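Local coordinates for protein alcohol oxidase (Myceliophthora thermophila, PDB 6F74) that binds FAD as a VAO-type flavoprotein and probably catalyses an oxygen-dependent oxidation of an alcohol, at residues I96-P101 and V153-G158; S124-A129 and G170-L175; L162-G167 and C578-G583; I434-L439 and E543-D548. All blocks are in the same frame, centred on the assembly; numbering follows the deposited sequence.

Contact 1: I96-P101 and V153-G158. With FAD (flavin-adenine dinucleotide), chain I.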
# COMPACT_ATOMS: atom_id res chain seq x y z
N ILE A 96 -6.98 14.99 6.87
CA ILE A 96 -5.87 15.08 5.92
C ILE A 96 -4.53 14.64 6.55
O ILE A 96 -3.45 15.06 6.13
CB ILE A 96 -5.75 16.46 5.27
CG1 ILE A 96 -5.58 17.53 6.33
CG2 ILE A 96 -7.01 16.74 4.45
CD1 ILE A 96 -5.07 18.84 5.79
N GLY A 97 -4.63 13.77 7.54
CA GLY A 97 -3.45 13.14 8.10
C GLY A 97 -2.98 12.05 7.16
O GLY A 97 -3.81 11.25 6.67
N ARG A 98 -1.67 12.02 6.91
CA ARG A 98 -1.08 11.12 5.96
C ARG A 98 0.10 10.35 6.55
O ARG A 98 1.06 10.94 7.05
CB ARG A 98 -0.59 11.92 4.76
CG ARG A 98 -1.73 12.57 3.97
CD ARG A 98 -2.44 11.58 3.10
NE ARG A 98 -3.59 12.18 2.42
CZ ARG A 98 -4.80 12.38 2.96
NH1 ARG A 98 -5.05 12.08 4.22
NH2 ARG A 98 -5.75 12.98 2.23
N ASN A 99 0.01 9.02 6.54
CA ASN A 99 1.11 8.20 7.02
C ASN A 99 2.40 8.45 6.20
O ASN A 99 3.45 8.67 6.74
CB ASN A 99 0.74 6.73 6.94
CG ASN A 99 0.06 6.24 8.18
OD1 ASN A 99 0.57 5.35 8.83
ND2 ASN A 99 -1.10 6.79 8.52
N TYR A 100 2.26 8.39 4.89
CA TYR A 100 3.35 8.65 3.99
C TYR A 100 3.02 9.88 3.11
O TYR A 100 2.65 9.75 1.97
CB TYR A 100 3.57 7.42 3.14
CG TYR A 100 3.92 6.18 3.93
CD1 TYR A 100 5.10 6.09 4.66
CD2 TYR A 100 3.09 5.09 3.91
CE1 TYR A 100 5.42 4.95 5.38
CE2 TYR A 100 3.40 3.91 4.59
CZ TYR A 100 4.55 3.84 5.34
OH TYR A 100 4.80 2.66 6.01
N PRO A 101 3.15 11.08 3.67
CA PRO A 101 2.68 12.27 2.96
C PRO A 101 3.41 12.47 1.65
O PRO A 101 4.64 12.39 1.63
CB PRO A 101 3.00 13.41 3.94
CG PRO A 101 4.06 12.87 4.82
CD PRO A 101 3.71 11.42 4.99
N VAL A 153 -12.24 13.71 -3.63
CA VAL A 153 -11.14 12.89 -3.18
C VAL A 153 -11.65 11.89 -2.14
O VAL A 153 -12.32 12.26 -1.19
CB VAL A 153 -9.99 13.77 -2.62
CG1 VAL A 153 -8.81 12.91 -2.21
CG2 VAL A 153 -9.53 14.80 -3.68
N THR A 154 -11.33 10.62 -2.32
CA THR A 154 -11.81 9.56 -1.44
C THR A 154 -10.66 9.11 -0.54
O THR A 154 -9.58 8.82 -1.02
CB THR A 154 -12.39 8.38 -2.25
OG1 THR A 154 -13.50 8.85 -3.04
CG2 THR A 154 -12.87 7.21 -1.33
N SER A 155 -10.91 9.07 0.77
CA SER A 155 -9.93 8.55 1.72
C SER A 155 -10.62 7.66 2.74
O SER A 155 -11.58 8.09 3.37
CB SER A 155 -9.21 9.69 2.40
OG SER A 155 -8.20 9.26 3.28
N SER A 156 -10.16 6.42 2.87
CA SER A 156 -10.54 5.58 4.02
C SER A 156 -9.64 5.82 5.22
O SER A 156 -10.14 5.89 6.33
CB SER A 156 -10.53 4.10 3.66
OG SER A 156 -11.59 3.82 2.75
N THR A 157 -8.32 5.95 4.97
CA THR A 157 -7.32 6.09 6.04
C THR A 157 -6.16 7.10 5.82
O THR A 157 -5.47 7.45 6.77
CB THR A 157 -6.63 4.72 6.33
OG1 THR A 157 -5.82 4.34 5.21
CG2 THR A 157 -7.69 3.62 6.64
N GLY A 158 -5.94 7.56 4.59
CA GLY A 158 -4.76 8.36 4.27
C GLY A 158 -3.43 7.62 4.29
O GLY A 158 -2.37 8.25 4.34
PA FAD I . -6.22 5.56 1.44
O1A FAD I . -5.10 6.59 1.34
O2A FAD I . -7.36 5.91 2.34
O5B FAD I . -6.74 5.28 -0.02
C5B FAD I . -5.88 4.70 -0.96
C4B FAD I . -6.50 4.82 -2.34
O4B FAD I . -7.69 4.04 -2.32
C3B FAD I . -6.93 6.20 -2.77
O3B FAD I . -6.87 6.24 -4.20
C2B FAD I . -8.38 6.28 -2.38
O2B FAD I . -9.19 7.10 -3.23
C1B FAD I . -8.83 4.86 -2.56
N9A FAD I . -9.90 4.40 -1.66
C8A FAD I . -9.80 4.19 -0.34
N7A FAD I . -10.97 3.73 0.16
C5A FAD I . -11.81 3.63 -0.87
C6A FAD I . -13.20 3.19 -1.00
N6A FAD I . -13.83 2.78 0.12
N1A FAD I . -13.76 3.24 -2.24
C2A FAD I . -13.05 3.67 -3.32
N3A FAD I . -11.75 4.07 -3.26
C4A FAD I . -11.11 4.06 -2.07
N1 FAD I . 0.25 -2.73 1.74
C2 FAD I . 0.46 -4.06 1.68
O2 FAD I . 0.16 -4.67 0.62
N3 FAD I . 0.95 -4.76 2.73
C4 FAD I . 1.29 -4.17 3.89
O4 FAD I . 1.76 -4.81 4.85
C4X FAD I . 1.12 -2.71 4.03
N5 FAD I . 1.45 -2.06 5.16
C5X FAD I . 1.27 -0.72 5.26
C6 FAD I . 1.61 -0.08 6.45
C7 FAD I . 1.42 1.29 6.61
C7M FAD I . 1.86 1.83 7.95
C8 FAD I . 0.83 2.08 5.50
C8M FAD I . 0.55 3.58 5.61
C9 FAD I . 0.52 1.45 4.31
C9A FAD I . 0.70 0.06 4.13
N10 FAD I . 0.36 -0.63 2.93
C10 FAD I . 0.56 -2.01 2.86
C1' FAD I . -0.13 0.06 1.72
C2' FAD I . -1.59 0.11 1.42
O2' FAD I . -1.93 -1.13 0.79
C3' FAD I . -1.88 1.24 0.43
O3' FAD I . -1.31 2.49 0.88
C4' FAD I . -3.37 1.41 0.18
O4' FAD I . -3.58 2.47 -0.76
C5' FAD I . -4.12 1.69 1.47
O5' FAD I . -5.51 1.83 1.22
P FAD I . -6.25 2.77 2.25
O1P FAD I . -5.89 2.38 3.66
O2P FAD I . -7.68 2.80 1.83
O3P FAD I . -5.52 4.18 1.92
O HOH W 1 -3.11 8.63 7.51
O HOH W 2 -7.58 10.86 5.20
O HOH W 3 0.08 8.71 3.26
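Arg98 and Asn99 meet Gly158 where the chain leaves strand 152-155 for the pyrophosphate-binding loop of a PCMH-type FAD domain. First along this second segment, Thr154 O accepts a hydrogen bond from the ribose hydroxyl O2B of FAD (2.8 Å). Ser155 holds OG anti to its backbone N (chi1 -177°) and shares a water with Arg98 NH1; the other guanidinium nitrogens of Arg98 are engaged in salt bridges with Asp166 and Glu172. Ser156 OG turns to the adenine instead, 2.7 Å from N7A. Three successive backbone N-H groups grip phosphate oxygen O2A: weakly from Ser156, nearly straight from Thr157 (2.8 Å, 177°), and again from Gly158. Gly158 has positive phi, and a CB on it would collide with Gly97 O and Arg98 NH1. Its carbonyl receives a weak bond from Asn99 N at 3.3 Å. Beyond that bond stands Tyr100, CD2 3.4 Å from flavin methyl C8M and OH 3.6 Å from C7M, and an alanine here would probably leave the dimethylbenzene end of the flavin without this ring neighbour and freer to shift. One water is held between Gly158 O and Tyr100 N, 2.7 Å from each.

Contact 2: S124-A129 and G170-L175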
# COMPACT_ATOMS: atom_id res chain seq x y z
N SER A 124 -1.43 20.02 -1.99
CA SER A 124 -2.31 19.17 -2.73
C SER A 124 -3.25 18.37 -1.83
O SER A 124 -3.92 17.45 -2.29
CB SER A 124 -1.48 18.24 -3.60
OG SER A 124 -0.57 17.47 -2.81
N LEU A 125 -3.31 18.70 -0.55
CA LEU A 125 -4.26 18.05 0.34
C LEU A 125 -5.61 18.70 0.16
O LEU A 125 -5.66 19.89 -0.10
CB LEU A 125 -3.80 18.14 1.80
CG LEU A 125 -2.49 17.43 2.16
CD1 LEU A 125 -2.15 17.65 3.61
CD2 LEU A 125 -2.58 15.95 1.91
N PRO A 126 -6.71 17.93 0.32
CA PRO A 126 -8.07 18.46 0.23
C PRO A 126 -8.34 19.63 1.16
O PRO A 126 -7.86 19.67 2.29
CB PRO A 126 -8.95 17.27 0.64
CG PRO A 126 -8.15 16.09 0.29
CD PRO A 126 -6.72 16.48 0.57
N TYR A 127 -9.16 20.56 0.66
CA TYR A 127 -9.50 21.81 1.33
C TYR A 127 -10.70 21.65 2.27
O TYR A 127 -10.79 22.31 3.32
CB TYR A 127 -9.72 22.86 0.25
CG TYR A 127 -9.85 24.31 0.70
CD1 TYR A 127 -8.72 25.12 0.91
CD2 TYR A 127 -11.10 24.87 0.88
CE1 TYR A 127 -8.85 26.43 1.27
CE2 TYR A 127 -11.24 26.18 1.29
CZ TYR A 127 -10.12 26.97 1.46
OH TYR A 127 -10.34 28.26 1.85
N TYR A 128 -11.64 20.80 1.91
CA TYR A 128 -12.73 20.41 2.82
C TYR A 128 -12.79 18.91 2.89
O TYR A 128 -12.43 18.23 1.93
CB TYR A 128 -14.10 20.92 2.32
CG TYR A 128 -14.40 22.37 2.60
CD1 TYR A 128 -14.82 22.78 3.86
CD2 TYR A 128 -14.29 23.32 1.61
CE1 TYR A 128 -15.15 24.11 4.12
CE2 TYR A 128 -14.60 24.64 1.84
CZ TYR A 128 -15.02 25.05 3.10
OH TYR A 128 -15.29 26.39 3.32
N ALA A 129 -13.25 18.39 4.01
CA ALA A 129 -13.59 16.98 4.14
C ALA A 129 -14.96 16.82 4.75
O ALA A 129 -15.35 17.62 5.60
CB ALA A 129 -12.55 16.26 5.00
N GLY A 170 -9.60 20.09 -3.34
CA GLY A 170 -10.55 19.00 -3.39
C GLY A 170 -11.55 19.03 -2.26
O GLY A 170 -11.35 19.70 -1.25
N LEU A 171 -12.63 18.28 -2.45
CA LEU A 171 -13.58 17.95 -1.39
C LEU A 171 -13.34 16.49 -1.05
O LEU A 171 -13.54 15.61 -1.90
CB LEU A 171 -15.01 18.18 -1.86
CG LEU A 171 -16.15 17.73 -0.94
CD1 LEU A 171 -16.04 18.31 0.48
CD2 LEU A 171 -17.47 18.14 -1.55
N GLU A 172 -12.88 16.22 0.17
CA GLU A 172 -12.60 14.86 0.58
C GLU A 172 -13.84 14.12 1.11
O GLU A 172 -14.50 14.58 2.03
CB GLU A 172 -11.49 14.82 1.61
CG GLU A 172 -11.03 13.42 1.98
CD GLU A 172 -9.98 13.41 3.05
OE1 GLU A 172 -10.36 13.56 4.21
OE2 GLU A 172 -8.78 13.21 2.74
N LEU A 173 -14.16 12.98 0.52
CA LEU A 173 -15.05 12.02 1.12
C LEU A 173 -14.23 11.18 2.06
O LEU A 173 -13.53 10.24 1.62
CB LEU A 173 -15.70 11.15 0.04
CG LEU A 173 -16.61 10.04 0.56
CD1 LEU A 173 -17.82 10.59 1.29
CD2 LEU A 173 -17.01 9.19 -0.62
N TRP A 174 -14.29 11.51 3.34
CA TRP A 174 -13.55 10.77 4.39
C TRP A 174 -14.43 9.65 4.98
O TRP A 174 -15.46 9.92 5.61
CB TRP A 174 -13.13 11.75 5.48
CG TRP A 174 -12.15 11.24 6.48
CD1 TRP A 174 -11.15 10.30 6.29
CD2 TRP A 174 -12.04 11.66 7.84
NE1 TRP A 174 -10.45 10.11 7.45
CE2 TRP A 174 -10.96 10.94 8.42
CE3 TRP A 174 -12.72 12.58 8.61
CZ2 TRP A 174 -10.57 11.12 9.75
CZ3 TRP A 174 -12.34 12.77 9.95
CH2 TRP A 174 -11.27 12.03 10.49
N LEU A 175 -14.03 8.40 4.76
CA LEU A 175 -14.83 7.24 5.12
C LEU A 175 -14.47 6.60 6.45
O LEU A 175 -15.03 5.57 6.82
CB LEU A 175 -14.76 6.22 3.99
CG LEU A 175 -15.34 6.76 2.66
CD1 LEU A 175 -15.03 5.77 1.55
CD2 LEU A 175 -16.84 7.01 2.75
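Glu172 N donates to Tyr128 O at 2.7 Å in an almost straight bond (178°) between two parallel strands of the FAD-binding domain. Where the pairing begins, Gly170 O receives both Tyr127 N at 3.0 Å and, weakly, Tyr128 N. Side chains pair off on both faces of the sheet. On one, Leu171 CD1 packs against Tyr128 CB (3.7 Å). On the other, Glu172 touches both Pro126 and Ala129: its CB is 3.7 Å from Pro126 CB, and its OE1 sits 3.6 Å from Ala129 CB. With CG anti to the backbone N (chi1 -174°) and the chain extended beyond it, the carboxylate of Glu172 is carried away from its own backbone, out past Pro126 and Ala129. There OE2 forms a salt bridge with Arg98. Further out, Phe144 of helix 135-147 packs on Leu171, while Trp45 stacks on Tyr128. Strand 171-174 lies in the sheet between strands 128-131 and 152-155, which helix 135-147 connects in a beta-alpha-beta crossover. The Glu172 carboxylate is buried among apolar carbons on its Pro126 and Ala129 sides, so its charge probably depends on Arg98, and the pair is likely to favour the ionised form.

Contact 3: L162-G167 and C578-G583. With FAD (flavin-adenine dinucleotide), chain I.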
# COMPACT_ATOMS: atom_id res chain seq x y z
N LEU A 162 1.26 7.21 -2.82
CA LEU A 162 1.30 7.82 -4.14
C LEU A 162 0.41 9.07 -4.35
O LEU A 162 0.23 9.54 -5.49
CB LEU A 162 0.96 6.76 -5.19
CG LEU A 162 2.05 5.82 -5.70
CD1 LEU A 162 2.64 4.98 -4.59
CD2 LEU A 162 1.42 4.92 -6.76
N GLY A 163 -0.15 9.62 -3.28
CA GLY A 163 -1.07 10.78 -3.43
C GLY A 163 -2.43 10.46 -4.04
O GLY A 163 -3.11 11.37 -4.50
N ARG A 164 -2.85 9.19 -4.04
CA ARG A 164 -4.13 8.77 -4.67
C ARG A 164 -5.36 9.06 -3.81
O ARG A 164 -6.48 8.99 -4.30
CB ARG A 164 -4.10 7.29 -5.06
CG ARG A 164 -3.00 6.95 -6.06
CD ARG A 164 -2.93 5.48 -6.44
NE ARG A 164 -2.83 4.68 -5.24
CZ ARG A 164 -3.03 3.37 -5.15
NH1 ARG A 164 -3.29 2.63 -6.21
NH2 ARG A 164 -2.94 2.81 -3.95
N SER A 165 -5.14 9.38 -2.54
CA SER A 165 -6.17 9.98 -1.67
C SER A 165 -5.91 11.48 -1.37
O SER A 165 -6.29 11.98 -0.30
CB SER A 165 -6.30 9.17 -0.38
OG SER A 165 -5.09 9.04 0.34
N ASP A 166 -5.24 12.18 -2.29
CA ASP A 166 -4.99 13.65 -2.20
C ASP A 166 -5.70 14.37 -3.36
O ASP A 166 -6.19 13.75 -4.29
CB ASP A 166 -3.47 13.96 -2.24
CG ASP A 166 -2.70 13.44 -1.02
OD1 ASP A 166 -3.32 12.80 -0.14
OD2 ASP A 166 -1.46 13.64 -0.90
N GLY A 167 -5.71 15.69 -3.33
CA GLY A 167 -6.05 16.46 -4.52
C GLY A 167 -6.20 17.92 -4.22
O GLY A 167 -7.05 18.26 -3.42
N CYS A 578 -7.93 9.63 -9.69
CA CYS A 578 -6.76 9.63 -8.84
C CYS A 578 -5.50 9.44 -9.67
O CYS A 578 -5.52 8.88 -10.78
CB CYS A 578 -6.85 8.64 -7.67
SG CYS A 578 -7.60 7.04 -8.06
N ARG A 579 -4.42 9.99 -9.12
CA ARG A 579 -3.09 9.99 -9.72
C ARG A 579 -2.60 8.55 -10.01
O ARG A 579 -2.61 7.74 -9.11
CB ARG A 579 -2.15 10.67 -8.71
CG ARG A 579 -0.85 11.04 -9.31
CD ARG A 579 0.07 11.75 -8.34
NE ARG A 579 1.40 11.59 -8.94
CZ ARG A 579 2.22 10.56 -8.72
NH1 ARG A 579 1.94 9.58 -7.83
NH2 ARG A 579 3.36 10.53 -9.38
N THR A 580 -2.19 8.27 -11.24
CA THR A 580 -1.78 6.93 -11.70
C THR A 580 -2.91 5.90 -11.81
O THR A 580 -2.67 4.79 -12.29
CB THR A 580 -0.65 6.23 -10.85
OG1 THR A 580 -1.17 5.74 -9.60
CG2 THR A 580 0.55 7.13 -10.63
N CYS A 581 -4.12 6.24 -11.37
CA CYS A 581 -5.24 5.30 -11.42
C CYS A 581 -5.61 5.09 -12.88
O CYS A 581 -5.18 5.85 -13.78
CB CYS A 581 -6.44 5.78 -10.59
SG CYS A 581 -6.03 5.98 -8.84
N VAL A 582 -6.34 4.01 -13.14
CA VAL A 582 -6.68 3.66 -14.51
C VAL A 582 -7.45 4.85 -15.12
O VAL A 582 -8.41 5.37 -14.50
CB VAL A 582 -7.50 2.37 -14.55
CG1 VAL A 582 -8.15 2.17 -15.91
CG2 VAL A 582 -6.60 1.18 -14.20
N GLY A 583 -7.02 5.27 -16.32
CA GLY A 583 -7.65 6.39 -17.01
C GLY A 583 -7.14 7.77 -16.69
O GLY A 583 -7.57 8.72 -17.31
PA FAD I . -6.22 5.56 1.44
O1A FAD I . -5.10 6.59 1.34
O2A FAD I . -7.36 5.91 2.34
O5B FAD I . -6.74 5.28 -0.02
C5B FAD I . -5.88 4.70 -0.96
C4B FAD I . -6.50 4.82 -2.34
O4B FAD I . -7.69 4.04 -2.32
C3B FAD I . -6.93 6.20 -2.77
O3B FAD I . -6.87 6.24 -4.20
C2B FAD I . -8.38 6.28 -2.38
O2B FAD I . -9.19 7.10 -3.23
C1B FAD I . -8.83 4.86 -2.56
N9A FAD I . -9.90 4.40 -1.66
C8A FAD I . -9.80 4.19 -0.34
N7A FAD I . -10.97 3.73 0.16
C5A FAD I . -11.81 3.63 -0.87
C6A FAD I . -13.20 3.19 -1.00
N6A FAD I . -13.83 2.78 0.12
N1A FAD I . -13.76 3.24 -2.24
C2A FAD I . -13.05 3.67 -3.32
N3A FAD I . -11.75 4.07 -3.26
C4A FAD I . -11.11 4.06 -2.07
N1 FAD I . 0.25 -2.73 1.74
C2 FAD I . 0.46 -4.06 1.68
O2 FAD I . 0.16 -4.67 0.62
N3 FAD I . 0.95 -4.76 2.73
C4 FAD I . 1.29 -4.17 3.89
O4 FAD I . 1.76 -4.81 4.85
C4X FAD I . 1.12 -2.71 4.03
N5 FAD I . 1.45 -2.06 5.16
C5X FAD I . 1.27 -0.72 5.26
C6 FAD I . 1.61 -0.08 6.45
C7 FAD I . 1.42 1.29 6.61
C7M FAD I . 1.86 1.83 7.95
C8 FAD I . 0.83 2.08 5.50
C8M FAD I . 0.55 3.58 5.61
C9 FAD I . 0.52 1.45 4.31
C9A FAD I . 0.70 0.06 4.13
N10 FAD I . 0.36 -0.63 2.93
C10 FAD I . 0.56 -2.01 2.86
C1' FAD I . -0.13 0.06 1.72
C2' FAD I . -1.59 0.11 1.42
O2' FAD I . -1.93 -1.13 0.79
C3' FAD I . -1.88 1.24 0.43
O3' FAD I . -1.31 2.49 0.88
C4' FAD I . -3.37 1.41 0.18
O4' FAD I . -3.58 2.47 -0.76
C5' FAD I . -4.12 1.69 1.47
O5' FAD I . -5.51 1.83 1.22
P FAD I . -6.25 2.77 2.25
O1P FAD I . -5.89 2.38 3.66
O2P FAD I . -7.68 2.80 1.83
O3P FAD I . -5.52 4.18 1.92
O HOH W 4 -4.69 11.77 -6.73
O HOH W 5 -2.95 3.45 -9.08
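The berberine-bridge-like C-terminal region meets the FAD-binding loop where Arg579 and Thr580 lie against Leu162 and Arg164. Residues 578-581 form a type II turn closed by the Cys578-Cys581 disulfide, and face the type I turn from Gly163 to Asp166. Arg579 runs extended from CG to NE and brings NH1 to Leu162 O (2.9 Å), which lies at the guanidinium edge, slightly tilted. Between the two turns, Arg164 CG lies 3.2 Å from Arg579 O. Arg164 CD then passes Thr580 OG1 at 3.6 Å, the two side chains crossing at about a right angle. Beyond a bend at chi3 (-54°), NH2 pairs with Asp160, while a water in the guanidinium plane joins NH1 to Thr580 OG1. On the cofactor side, Arg164 O accepts from ribose O3B (2.8 Å) and Ser165 OG donates to phosphate oxygen O1A (2.6 Å). The turn that binds FAD is thus backed by the disulfide-closed turn through side-chain carbons, a carbonyl bond and water, so neither arginine needs an acid from the other turn.

Contact 4: I434-L439 and E543-D548. With FAD (flavin-adenine dinucleotide), chain I.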
# COMPACT_ATOMS: atom_id res chain seq x y z
N ILE A 434 9.48 7.30 -1.77
CA ILE A 434 10.05 7.32 -3.13
C ILE A 434 10.69 5.95 -3.33
O ILE A 434 11.85 5.73 -2.98
CB ILE A 434 11.08 8.45 -3.36
CG1 ILE A 434 10.53 9.77 -2.80
CG2 ILE A 434 11.41 8.54 -4.86
CD1 ILE A 434 11.40 10.98 -3.06
N ILE A 435 9.88 5.03 -3.85
CA ILE A 435 10.28 3.66 -4.05
C ILE A 435 9.93 3.20 -5.45
O ILE A 435 9.14 3.85 -6.17
CB ILE A 435 9.63 2.71 -3.00
CG1 ILE A 435 8.10 2.73 -3.12
CG2 ILE A 435 10.08 3.09 -1.59
CD1 ILE A 435 7.35 1.70 -2.27
N THR A 436 10.54 2.08 -5.83
CA THR A 436 10.17 1.36 -7.06
C THR A 436 9.98 -0.11 -6.70
O THR A 436 10.61 -0.62 -5.77
CB THR A 436 11.26 1.52 -8.15
OG1 THR A 436 10.89 0.81 -9.32
CG2 THR A 436 12.66 1.05 -7.63
N SER A 437 9.07 -0.79 -7.38
CA SER A 437 8.85 -2.21 -7.10
C SER A 437 8.86 -2.99 -8.40
O SER A 437 8.50 -2.47 -9.49
CB SER A 437 7.56 -2.47 -6.30
OG SER A 437 6.40 -1.88 -6.86
N ARG A 438 9.37 -4.21 -8.29
CA ARG A 438 9.49 -5.10 -9.42
C ARG A 438 9.19 -6.53 -9.00
O ARG A 438 9.85 -7.08 -8.10
CB ARG A 438 10.86 -5.01 -10.06
CG ARG A 438 10.89 -5.60 -11.47
CD ARG A 438 10.20 -4.70 -12.46
NE ARG A 438 10.09 -5.28 -13.79
CZ ARG A 438 9.26 -4.83 -14.75
NH1 ARG A 438 8.45 -3.78 -14.53
NH2 ARG A 438 9.24 -5.44 -15.93
N LEU A 439 8.17 -7.11 -9.63
CA LEU A 439 7.88 -8.51 -9.45
C LEU A 439 8.98 -9.29 -10.18
O LEU A 439 9.37 -8.91 -11.30
CB LEU A 439 6.50 -8.86 -10.00
CG LEU A 439 5.28 -8.62 -9.08
CD1 LEU A 439 5.12 -7.14 -8.71
CD2 LEU A 439 4.04 -9.09 -9.83
N GLU A 543 2.71 -0.04 -3.59
CA GLU A 543 4.05 0.26 -3.09
C GLU A 543 4.94 0.21 -4.33
O GLU A 543 5.61 -0.79 -4.62
CB GLU A 543 4.51 -0.72 -2.00
CG GLU A 543 3.75 -0.56 -0.67
CD GLU A 543 3.99 -1.71 0.33
OE1 GLU A 543 4.21 -2.84 -0.13
OE2 GLU A 543 3.94 -1.52 1.60
N GLY A 544 4.93 1.32 -5.05
CA GLY A 544 5.52 1.37 -6.36
C GLY A 544 5.81 2.78 -6.84
O GLY A 544 5.63 3.75 -6.11
N ASP A 545 6.29 2.85 -8.07
CA ASP A 545 6.89 4.08 -8.61
C ASP A 545 5.85 4.85 -9.39
O ASP A 545 5.62 4.57 -10.55
CB ASP A 545 8.04 3.71 -9.54
CG ASP A 545 8.83 4.93 -10.04
OD1 ASP A 545 8.50 6.07 -9.69
OD2 ASP A 545 9.82 4.74 -10.77
N GLY A 546 5.29 5.87 -8.76
CA GLY A 546 4.24 6.68 -9.39
C GLY A 546 4.79 7.66 -10.38
O GLY A 546 4.00 8.27 -11.09
N SER A 547 6.13 7.85 -10.44
CA SER A 547 6.76 8.70 -11.47
C SER A 547 7.31 7.97 -12.66
O SER A 547 7.91 8.63 -13.53
CB SER A 547 7.92 9.48 -10.87
OG SER A 547 7.39 10.34 -9.88
N ASP A 548 7.11 6.65 -12.73
CA ASP A 548 7.63 5.87 -13.83
C ASP A 548 6.84 6.25 -15.08
O ASP A 548 5.62 6.08 -15.10
CB ASP A 548 7.48 4.39 -13.50
CG ASP A 548 7.91 3.45 -14.63
OD1 ASP A 548 8.63 3.87 -15.57
OD2 ASP A 548 7.53 2.26 -14.57
PA FAD I . -6.22 5.56 1.44
O1A FAD I . -5.10 6.59 1.34
O2A FAD I . -7.36 5.91 2.34
O5B FAD I . -6.74 5.28 -0.02
C5B FAD I . -5.88 4.70 -0.96
C4B FAD I . -6.50 4.82 -2.34
O4B FAD I . -7.69 4.04 -2.32
C3B FAD I . -6.93 6.20 -2.77
O3B FAD I . -6.87 6.24 -4.20
C2B FAD I . -8.38 6.28 -2.38
O2B FAD I . -9.19 7.10 -3.23
C1B FAD I . -8.83 4.86 -2.56
N9A FAD I . -9.90 4.40 -1.66
C8A FAD I . -9.80 4.19 -0.34
N7A FAD I . -10.97 3.73 0.16
C5A FAD I . -11.81 3.63 -0.87
C6A FAD I . -13.20 3.19 -1.00
N6A FAD I . -13.83 2.78 0.12
N1A FAD I . -13.76 3.24 -2.24
C2A FAD I . -13.05 3.67 -3.32
N3A FAD I . -11.75 4.07 -3.26
C4A FAD I . -11.11 4.06 -2.07
N1 FAD I . 0.25 -2.73 1.74
C2 FAD I . 0.46 -4.06 1.68
O2 FAD I . 0.16 -4.67 0.62
N3 FAD I . 0.95 -4.76 2.73
C4 FAD I . 1.29 -4.17 3.89
O4 FAD I . 1.76 -4.81 4.85
C4X FAD I . 1.12 -2.71 4.03
N5 FAD I . 1.45 -2.06 5.16
C5X FAD I . 1.27 -0.72 5.26
C6 FAD I . 1.61 -0.08 6.45
C7 FAD I . 1.42 1.29 6.61
C7M FAD I . 1.86 1.83 7.95
C8 FAD I . 0.83 2.08 5.50
C8M FAD I . 0.55 3.58 5.61
C9 FAD I . 0.52 1.45 4.31
C9A FAD I . 0.70 0.06 4.13
N10 FAD I . 0.36 -0.63 2.93
C10 FAD I . 0.56 -2.01 2.86
C1' FAD I . -0.13 0.06 1.72
C2' FAD I . -1.59 0.11 1.42
O2' FAD I . -1.93 -1.13 0.79
C3' FAD I . -1.88 1.24 0.43
O3' FAD I . -1.31 2.49 0.88
C4' FAD I . -3.37 1.41 0.18
O4' FAD I . -3.58 2.47 -0.76
C5' FAD I . -4.12 1.69 1.47
O5' FAD I . -5.51 1.83 1.22
P FAD I . -6.25 2.77 2.25
O1P FAD I . -5.89 2.38 3.66
O2P FAD I . -7.68 2.80 1.83
O3P FAD I . -5.52 4.18 1.92
O HOH W 6 8.81 6.67 -7.22
O HOH W 7 7.08 5.77 -4.25
O HOH W 8 7.06 0.21 -9.39
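Ile435 and Ser437, on strand 435-440 at the border of the seven-stranded antiparallel sheet, lie against the backbone of Glu543 and Gly544. Two residues apart on the strand, both side chains also pack on strand 498-503. Ser437 OG stands between the backbone N and the carbonyl carbon (chi1 52°), which directs it at Glu543 O; the resulting bond is 2.6 Å long, with the donor tilted 22° from the carbonyl plane. OG also accepts from Tyr540 N, so an alanine here would probably leave Glu543 O without this donor and Tyr540 N without its acceptor, and the chain leading to the flavin less firmly held. The Ile435 tip approaches the same peptide, CD1 lying 3.5 Å from Glu543 C and 3.7 Å from Glu543 CB. The Glu543 side chain extends from there to the isoalloxazine, where OE2 is 3.6 Å from FAD C10 and OE1 is bonded to His246. Thr436 takes a different course and crosses Asp545 obliquely, OG1 4.1 Å from Asp545 CB. Asp545 is itself fixed twice: OD2 bonds to Thr523, and OD1 accepts Ser547 N from above the carboxylate plane, forming an Asx turn. Waters bridge the two segments, one accepting from Ser437 N and Asp545 N. Another donates to Ile435 O at 3.0 Å and to Asp545 OD1 at 2.6 Å.

How the contacts relate
All four contacts are buried, none at the surface, but contact 2 lies farthest from the chain centre, about 20 Å away measured between centres. Contacts 1 and 2 share a sheet: strands 152-155 and 171-174 are neighbours in it. Contact 2 is mainly strand pairing, whereas contacts 1, 3 and 4 join loops, turns or a strand edge through carbonyls and waters, and all three touch FAD, at adenosine and pyrophosphate in contacts 1 and 3 and at the isoalloxazine in contacts 1 and 4. Arg98 ties contact 1 to the acids of contacts 2 and 3. Contact 3 packs on contact 4 through Arg579 and Gly546, while contacts 2 and 4 do not touch.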